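Local structure of CELL division control protein 6 (Pyrobaculum aerophilum, 1FNN) at residues E111-L116 with I146-E151; E281-L286 with L292-I297. The protein binds ADP and magnesium as an AAA+ ATPase of the Cdc6/Cdc18 family and is probably involved in regulating DNA replication. All blocks are in the same frame, centred on the assembly; numbering follows the deposited sequence.

Contact 1: residues E111-L116 with I146-E151; sequences EFLALL and IRLGQE
Leu148 sets its CD2 methyl against the ends of two leucines of helix 109-122, Leu113 and Leu116, which sit one turn apart on the same face. Leu116 CD2 lies 3.9 Å from Leu148 CD2, and the two side chains meet at a slant. Towards Leu113 the approach differs: the side chains run past each other in opposite directions, leaving Leu113 CD2 at 4.1 Å from Leu148 CD2. One methyl therefore serves both neighbours. With CG anti to the backbone N (chi1 -171°), the branch of Leu148 is turned toward helix 109-122. The contact is purely apolar and small, burying 100 Å² in all, with the backbones well separated: the nearest CA atoms, of Leu113 and Leu148, are 8.6 Å apart. A type I beta turn runs from Leu148 to Glu151, which is the N-cap of the next helix. Phe87 and Ile91 of helix 87-97 pack on Leu113 and Leu116 respectively, while Ile160 of the central sheet meets Leu148. This is leucine packing between helices of an alpha/beta P-loop NTPase domain, here the AAA domain, where helices flank a five-stranded parallel sheet.

Contact 2: residues E281-L286 with L292-I297; sequences EVLIGL and LFLLAI
Helix 280-285 is followed after two residues by helix 288-304, and segments 281-286 and 292-297 come from these consecutive helices. Even so the backbones stay apart: the nearest CA atoms, those of Leu283 and Leu294, are 9.6 Å from each other, and leucine side chains make the contact between them. No hydrogen bond crosses between the segments. Leu286 N bonds to Leu283 O at 3.0 Å, and the backbone is extended at Leu286. Lys291 hydrogen-bonds through NZ to the carbonyls of Ile284 and Leu286, tying the connection between the two helices.

Leu294 does the bridging. With CG anti to its own N (chi1 175°), it holds CD2 out towards the short helix, where that methyl meets Leu283 CD2 at 3.8 Å. The two side chains cross at about a right angle, so they touch through a single pair of methyls instead of lying along each other, and the surface buried between the segments is a modest 77 Å². Leu286 adds a looser touch, its CD1 lying 4.4 Å from the same Leu294 CD2. All three leucines are buried.

Other parts of the winged-helix domain close around them. Helix 373-387 brings Leu383 onto Leu283 and Ile380 onto Leu294; helix 332-344 supplies Leu342 beside Leu286, and Ile347, in the loop that leads from that helix to strand 349-352, packs on Leu294.

Contact 1 and contact 2 lie on opposite sides of the chain's centre, their own centres 61 Å apart and their nearest atoms about 41 Å apart, so neither touches the other. They follow in series: contact 1 belongs to the AAA domain and is complete before the chain goes on through the lid region to the winged-helix domain, which holds contact 2. Both lie away from the ADP and magnesium sites, where Lys57 and Thr58 of the P-loop are found. Both are small leucine contacts, but contact 1 joins two helices with strand 127-132 between them in the chain, whereas contact 2 joins consecutive helices.

Contact 1: residues E111-L116 with I146-E151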
ATOM      1  N   GLU A 111     -20.370  17.995  27.528  1.00 54.00           N
ATOM      2  CA  GLU A 111     -19.496  18.143  28.694  1.00 51.72           C
ATOM      3  C   GLU A 111     -18.059  17.728  28.372  1.00 48.22           C
ATOM      4  O   GLU A 111     -17.113  18.451  28.673  1.00 47.22           O
ATOM      5  CB  GLU A 111     -20.081  17.293  29.832  1.00 51.38           C
ATOM      6  CG  GLU A 111     -21.194  18.106  30.500  1.00 65.39           C
ATOM      7  CD  GLU A 111     -22.069  17.275  31.410  1.00 66.15           C
ATOM      8  OE1 GLU A 111     -22.505  17.852  32.431  1.00 70.66           O
ATOM      9  OE2 GLU A 111     -22.329  16.086  31.139  1.00 70.64           O
ATOM     10  N   PHE A 112     -17.931  16.595  27.704  1.00 49.26           N
ATOM     11  CA  PHE A 112     -16.636  16.113  27.227  1.00 50.25           C
ATOM     12  C   PHE A 112     -15.898  17.116  26.352  1.00 50.16           C
ATOM     13  O   PHE A 112     -14.785  17.534  26.654  1.00 46.91           O
ATOM     14  CB  PHE A 112     -16.876  14.861  26.379  1.00 57.31           C
ATOM     15  CG  PHE A 112     -16.689  13.588  27.149  1.00 65.63           C
ATOM     16  CD1 PHE A 112     -17.630  12.575  27.063  1.00 69.85           C
ATOM     17  CD2 PHE A 112     -15.568  13.422  27.955  1.00 70.46           C
ATOM     18  CE1 PHE A 112     -17.451  11.403  27.777  1.00 78.95           C
ATOM     19  CE2 PHE A 112     -15.399  12.252  28.663  1.00 71.21           C
ATOM     20  CZ  PHE A 112     -16.332  11.243  28.577  1.00 78.26           C
ATOM     21  N   LEU A 113     -16.625  17.689  25.360  1.00 47.30           N
ATOM     22  CA  LEU A 113     -15.984  18.687  24.512  1.00 47.67           C
ATOM     23  C   LEU A 113     -15.592  19.893  25.323  1.00 45.05           C
ATOM     24  O   LEU A 113     -14.527  20.509  25.161  1.00 48.88           O
ATOM     25  CB  LEU A 113     -16.900  19.138  23.359  1.00 49.94           C
ATOM     26  CG  LEU A 113     -17.070  18.086  22.272  1.00 52.23           C
ATOM     27  CD1 LEU A 113     -18.198  18.515  21.323  1.00 54.87           C
ATOM     28  CD2 LEU A 113     -15.755  17.854  21.541  1.00 49.51           C
ATOM     29  N   ALA A 114     -16.521  20.280  26.219  1.00 48.37           N
ATOM     30  CA  ALA A 114     -16.208  21.429  27.091  1.00 47.40           C
ATOM     31  C   ALA A 114     -14.960  21.129  27.931  1.00 42.22           C
ATOM     32  O   ALA A 114     -14.159  22.039  28.164  1.00 46.63           O
ATOM     33  CB  ALA A 114     -17.430  21.679  27.966  1.00 50.56           C
ATOM     34  N   LEU A 115     -14.865  19.934  28.477  1.00 44.79           N
ATOM     35  CA  LEU A 115     -13.658  19.572  29.267  1.00 47.10           C
ATOM     36  C   LEU A 115     -12.374  19.656  28.442  1.00 44.65           C
ATOM     37  O   LEU A 115     -11.362  20.247  28.823  1.00 44.22           O
ATOM     38  CB  LEU A 115     -13.824  18.167  29.840  1.00 45.40           C
ATOM     39  CG  LEU A 115     -12.689  17.652  30.764  1.00 44.27           C
ATOM     40  CD1 LEU A 115     -12.503  18.545  31.977  1.00 48.69           C
ATOM     41  CD2 LEU A 115     -12.979  16.223  31.193  1.00 47.03           C
ATOM     42  N   LEU A 116     -12.440  19.149  27.214  1.00 46.70           N
ATOM     43  CA  LEU A 116     -11.295  19.196  26.288  1.00 43.40           C
ATOM     44  C   LEU A 116     -10.970  20.619  25.944  1.00 43.04           C
ATOM     45  O   LEU A 116      -9.814  21.067  26.000  1.00 43.33           O
ATOM     46  CB  LEU A 116     -11.592  18.320  25.039  1.00 39.52           C
ATOM     47  CG  LEU A 116     -10.591  18.564  23.883  1.00 42.55           C
ATOM     48  CD1 LEU A 116      -9.193  18.161  24.344  1.00 36.72           C
ATOM     49  CD2 LEU A 116     -11.042  17.833  22.631  1.00 41.61           C
ATOM     50  N   ILE A 146     -14.008  18.560  13.161  1.00 42.02           N
ATOM     51  CA  ILE A 146     -13.711  19.583  12.170  1.00 42.81           C
ATOM     52  C   ILE A 146     -14.099  20.965  12.648  1.00 46.53           C
ATOM     53  O   ILE A 146     -13.321  21.898  12.427  1.00 48.52           O
ATOM     54  CB  ILE A 146     -14.438  19.294  10.823  1.00 42.51           C
ATOM     55  CG1 ILE A 146     -13.783  18.064  10.188  1.00 47.30           C
ATOM     56  CG2 ILE A 146     -14.355  20.508   9.908  1.00 47.85           C
ATOM     57  CD1 ILE A 146     -14.603  17.371   9.108  1.00 48.51           C
ATOM     58  N   ARG A 147     -15.246  21.116  13.295  1.00 48.97           N
ATOM     59  CA  ARG A 147     -15.729  22.423  13.723  1.00 52.55           C
ATOM     60  C   ARG A 147     -15.047  22.959  14.969  1.00 52.78           C
ATOM     61  O   ARG A 147     -14.826  24.173  15.054  1.00 51.39           O
ATOM     62  CB  ARG A 147     -17.251  22.373  13.974  1.00 60.61           C
ATOM     63  CG  ARG A 147     -18.020  22.300  12.662  1.00 72.56           C
ATOM     64  CD  ARG A 147     -19.484  21.897  12.823  1.00 79.00           C
ATOM     65  NE  ARG A 147     -20.262  22.660  11.867  1.00 93.19           N
ATOM     66  CZ  ARG A 147     -21.528  22.796  11.568  1.00 98.28           C
ATOM     67  NH1 ARG A 147     -22.505  22.148  12.189  1.00101.51           N
ATOM     68  NH2 ARG A 147     -21.847  23.635  10.581  1.00103.80           N
ATOM     69  N   LEU A 148     -14.524  22.038  15.787  1.00 52.08           N
ATOM     70  CA  LEU A 148     -13.882  22.451  17.032  1.00 48.28           C
ATOM     71  C   LEU A 148     -12.718  23.383  16.782  1.00 45.97           C
ATOM     72  O   LEU A 148     -12.596  24.414  17.441  1.00 45.07           O
ATOM     73  CB  LEU A 148     -13.482  21.219  17.847  1.00 48.55           C
ATOM     74  CG  LEU A 148     -12.986  21.457  19.277  1.00 55.41           C
ATOM     75  CD1 LEU A 148     -14.010  22.254  20.085  1.00 58.64           C
ATOM     76  CD2 LEU A 148     -12.710  20.123  19.967  1.00 52.64           C
ATOM     77  N   GLY A 149     -11.860  23.125  15.795  1.00 44.47           N
ATOM     78  CA  GLY A 149     -10.717  23.946  15.503  1.00 44.46           C
ATOM     79  C   GLY A 149     -11.027  25.381  15.111  1.00 45.68           C
ATOM     80  O   GLY A 149     -10.117  26.216  15.096  1.00 41.76           O
ATOM     81  N   GLN A 150     -12.234  25.681  14.663  1.00 47.09           N
ATOM     82  CA  GLN A 150     -12.671  27.022  14.345  1.00 53.60           C
ATOM     83  C   GLN A 150     -13.048  27.861  15.556  1.00 53.50           C
ATOM     84  O   GLN A 150     -13.083  29.093  15.473  1.00 59.93           O
ATOM     85  CB  GLN A 150     -13.912  26.982  13.442  1.00 56.73           C
ATOM     86  CG  GLN A 150     -13.566  26.953  11.969  1.00 65.92           C
ATOM     87  CD  GLN A 150     -14.762  27.383  11.119  1.00 71.63           C
ATOM     88  OE1 GLN A 150     -14.530  28.034  10.101  1.00 71.39           O
ATOM     89  NE2 GLN A 150     -15.976  27.023  11.539  1.00 66.20           N
ATOM     90  N   GLU A 151     -13.300  27.254  16.689  1.00 53.12           N
ATOM     91  CA  GLU A 151     -13.721  27.944  17.903  1.00 52.74           C
ATOM     92  C   GLU A 151     -12.622  28.611  18.686  1.00 50.87           C
ATOM     93  O   GLU A 151     -12.428  28.344  19.871  1.00 51.94           O
ATOM     94  CB  GLU A 151     -14.498  26.912  18.753  1.00 59.90           C
ATOM     95  CG  GLU A 151     -15.750  26.587  17.923  1.00 77.51           C
ATOM     96  CD  GLU A 151     -16.985  26.261  18.710  1.00 85.38           C
ATOM     97  OE1 GLU A 151     -16.932  26.348  19.952  1.00 95.73           O
ATOM     98  OE2 GLU A 151     -18.021  25.914  18.096  1.00 90.58           O
TER

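Contact 2: residues E281-L286 with L292-I297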
ATOM      1  N   GLU A 281     -11.008 -20.765 -13.593  1.00 46.60           N
ATOM      2  CA  GLU A 281     -12.047 -20.283 -14.470  1.00 53.55           C
ATOM      3  C   GLU A 281     -11.467 -19.470 -15.630  1.00 50.29           C
ATOM      4  O   GLU A 281     -11.927 -19.626 -16.761  1.00 49.99           O
ATOM      5  CB  GLU A 281     -13.026 -19.393 -13.705  1.00 66.82           C
ATOM      6  CG  GLU A 281     -13.792 -20.060 -12.581  1.00 88.76           C
ATOM      7  CD  GLU A 281     -14.696 -19.081 -11.841  1.00 95.83           C
ATOM      8  OE1 GLU A 281     -14.717 -17.891 -12.236  1.00 99.51           O
ATOM      9  OE2 GLU A 281     -15.375 -19.503 -10.879  1.00100.50           O
ATOM     10  N   VAL A 282     -10.495 -18.612 -15.329  1.00 47.81           N
ATOM     11  CA  VAL A 282      -9.897 -17.799 -16.391  1.00 48.54           C
ATOM     12  C   VAL A 282      -8.996 -18.650 -17.269  1.00 43.28           C
ATOM     13  O   VAL A 282      -9.137 -18.535 -18.500  1.00 50.10           O
ATOM     14  CB  VAL A 282      -9.171 -16.542 -15.892  1.00 55.85           C
ATOM     15  CG1 VAL A 282      -8.476 -15.815 -17.039  1.00 59.29           C
ATOM     16  CG2 VAL A 282     -10.177 -15.605 -15.220  1.00 56.29           C
ATOM     17  N   LEU A 283      -8.437 -19.737 -16.735  1.00 37.64           N
ATOM     18  CA  LEU A 283      -7.631 -20.594 -17.587  1.00 37.44           C
ATOM     19  C   LEU A 283      -8.488 -21.365 -18.592  1.00 40.67           C
ATOM     20  O   LEU A 283      -8.106 -21.500 -19.765  1.00 43.20           O
ATOM     21  CB  LEU A 283      -6.794 -21.574 -16.759  1.00 36.31           C
ATOM     22  CG  LEU A 283      -5.771 -20.855 -15.815  1.00 39.74           C
ATOM     23  CD1 LEU A 283      -4.929 -21.898 -15.119  1.00 41.15           C
ATOM     24  CD2 LEU A 283      -4.876 -19.926 -16.617  1.00 37.87           C
ATOM     25  N   ILE A 284      -9.633 -21.840 -18.150  1.00 40.44           N
ATOM     26  CA  ILE A 284     -10.467 -22.745 -18.957  1.00 47.22           C
ATOM     27  C   ILE A 284     -10.842 -22.118 -20.298  1.00 43.51           C
ATOM     28  O   ILE A 284     -10.739 -22.769 -21.345  1.00 42.91           O
ATOM     29  CB  ILE A 284     -11.727 -23.152 -18.153  1.00 50.70           C
ATOM     30  CG1 ILE A 284     -11.367 -24.218 -17.117  1.00 52.19           C
ATOM     31  CG2 ILE A 284     -12.836 -23.661 -19.068  1.00 56.48           C
ATOM     32  CD1 ILE A 284     -12.493 -24.568 -16.170  1.00 55.62           C
ATOM     33  N   GLY A 285     -11.213 -20.850 -20.258  1.00 42.70           N
ATOM     34  CA  GLY A 285     -11.551 -20.051 -21.401  1.00 44.17           C
ATOM     35  C   GLY A 285     -10.431 -19.708 -22.363  1.00 45.50           C
ATOM     36  O   GLY A 285     -10.783 -19.325 -23.479  1.00 45.90           O
ATOM     37  N   LEU A 286      -9.143 -19.808 -22.053  1.00 38.78           N
ATOM     38  CA  LEU A 286      -8.123 -19.471 -23.039  1.00 37.48           C
ATOM     39  C   LEU A 286      -8.299 -20.430 -24.230  1.00 38.11           C
ATOM     40  O   LEU A 286      -8.435 -21.651 -24.030  1.00 34.83           O
ATOM     41  CB  LEU A 286      -6.711 -19.626 -22.450  1.00 37.71           C
ATOM     42  CG  LEU A 286      -6.516 -18.828 -21.126  1.00 40.98           C
ATOM     43  CD1 LEU A 286      -5.119 -19.011 -20.567  1.00 40.84           C
ATOM     44  CD2 LEU A 286      -6.873 -17.356 -21.271  1.00 39.43           C
ATOM     45  N   LEU A 292      -1.186 -23.663 -24.448  1.00 30.14           N
ATOM     46  CA  LEU A 292       0.069 -24.275 -24.795  1.00 27.50           C
ATOM     47  C   LEU A 292       1.201 -23.251 -24.608  1.00 31.19           C
ATOM     48  O   LEU A 292       2.266 -23.627 -24.118  1.00 34.85           O
ATOM     49  CB  LEU A 292       0.055 -24.756 -26.286  1.00 30.90           C
ATOM     50  CG  LEU A 292      -0.915 -25.963 -26.529  1.00 36.80           C
ATOM     51  CD1 LEU A 292      -1.068 -26.221 -28.040  1.00 35.76           C
ATOM     52  CD2 LEU A 292      -0.390 -27.203 -25.830  1.00 33.74           C
ATOM     53  N   PHE A 293       0.971 -22.027 -25.035  1.00 30.48           N
ATOM     54  CA  PHE A 293       1.996 -20.995 -24.854  1.00 29.35           C
ATOM     55  C   PHE A 293       2.180 -20.707 -23.324  1.00 30.74           C
ATOM     56  O   PHE A 293       3.328 -20.590 -22.931  1.00 33.57           O
ATOM     57  CB  PHE A 293       1.514 -19.718 -25.515  1.00 29.09           C
ATOM     58  CG  PHE A 293       2.620 -18.680 -25.604  1.00 28.06           C
ATOM     59  CD1 PHE A 293       3.829 -18.966 -26.175  1.00 33.70           C
ATOM     60  CD2 PHE A 293       2.374 -17.415 -25.080  1.00 34.51           C
ATOM     61  CE1 PHE A 293       4.841 -18.016 -26.255  1.00 35.62           C
ATOM     62  CE2 PHE A 293       3.382 -16.447 -25.152  1.00 38.55           C
ATOM     63  CZ  PHE A 293       4.602 -16.751 -25.735  1.00 37.53           C
ATOM     64  N   LEU A 294       1.102 -20.673 -22.554  1.00 30.99           N
ATOM     65  CA  LEU A 294       1.273 -20.456 -21.110  1.00 35.00           C
ATOM     66  C   LEU A 294       2.009 -21.629 -20.498  1.00 38.27           C
ATOM     67  O   LEU A 294       3.031 -21.466 -19.781  1.00 33.85           O
ATOM     68  CB  LEU A 294      -0.088 -20.240 -20.445  1.00 35.64           C
ATOM     69  CG  LEU A 294      -0.051 -20.115 -18.903  1.00 40.82           C
ATOM     70  CD1 LEU A 294       0.770 -18.876 -18.502  1.00 34.43           C
ATOM     71  CD2 LEU A 294      -1.481 -19.998 -18.390  1.00 36.28           C
ATOM     72  N   LEU A 295       1.634 -22.881 -20.912  1.00 34.01           N
ATOM     73  CA  LEU A 295       2.426 -24.028 -20.499  1.00 34.70           C
ATOM     74  C   LEU A 295       3.881 -23.866 -20.863  1.00 35.05           C
ATOM     75  O   LEU A 295       4.802 -24.213 -20.071  1.00 37.62           O
ATOM     76  CB  LEU A 295       1.930 -25.373 -21.095  1.00 38.71           C
ATOM     77  CG  LEU A 295       2.662 -26.635 -20.694  1.00 37.26           C
ATOM     78  CD1 LEU A 295       2.781 -26.734 -19.151  1.00 40.09           C
ATOM     79  CD2 LEU A 295       1.870 -27.867 -21.162  1.00 38.37           C
ATOM     80  N   ALA A 296       4.189 -23.324 -22.049  1.00 30.08           N
ATOM     81  CA  ALA A 296       5.573 -23.186 -22.446  1.00 34.30           C
ATOM     82  C   ALA A 296       6.328 -22.196 -21.484  1.00 35.65           C
ATOM     83  O   ALA A 296       7.549 -22.276 -21.347  1.00 34.95           O
ATOM     84  CB  ALA A 296       5.627 -22.551 -23.835  1.00 33.61           C
ATOM     85  N   ILE A 297       5.703 -21.076 -21.211  1.00 32.38           N
ATOM     86  CA  ILE A 297       6.306 -20.041 -20.329  1.00 34.99           C
ATOM     87  C   ILE A 297       6.563 -20.701 -18.979  1.00 32.07           C
ATOM     88  O   ILE A 297       7.632 -20.593 -18.390  1.00 39.84           O
ATOM     89  CB  ILE A 297       5.330 -18.867 -20.205  1.00 35.65           C
ATOM     90  CG1 ILE A 297       5.218 -18.092 -21.534  1.00 34.58           C
ATOM     91  CG2 ILE A 297       5.773 -17.906 -19.080  1.00 37.45           C
ATOM     92  CD1 ILE A 297       4.049 -17.108 -21.519  1.00 37.05           C
TER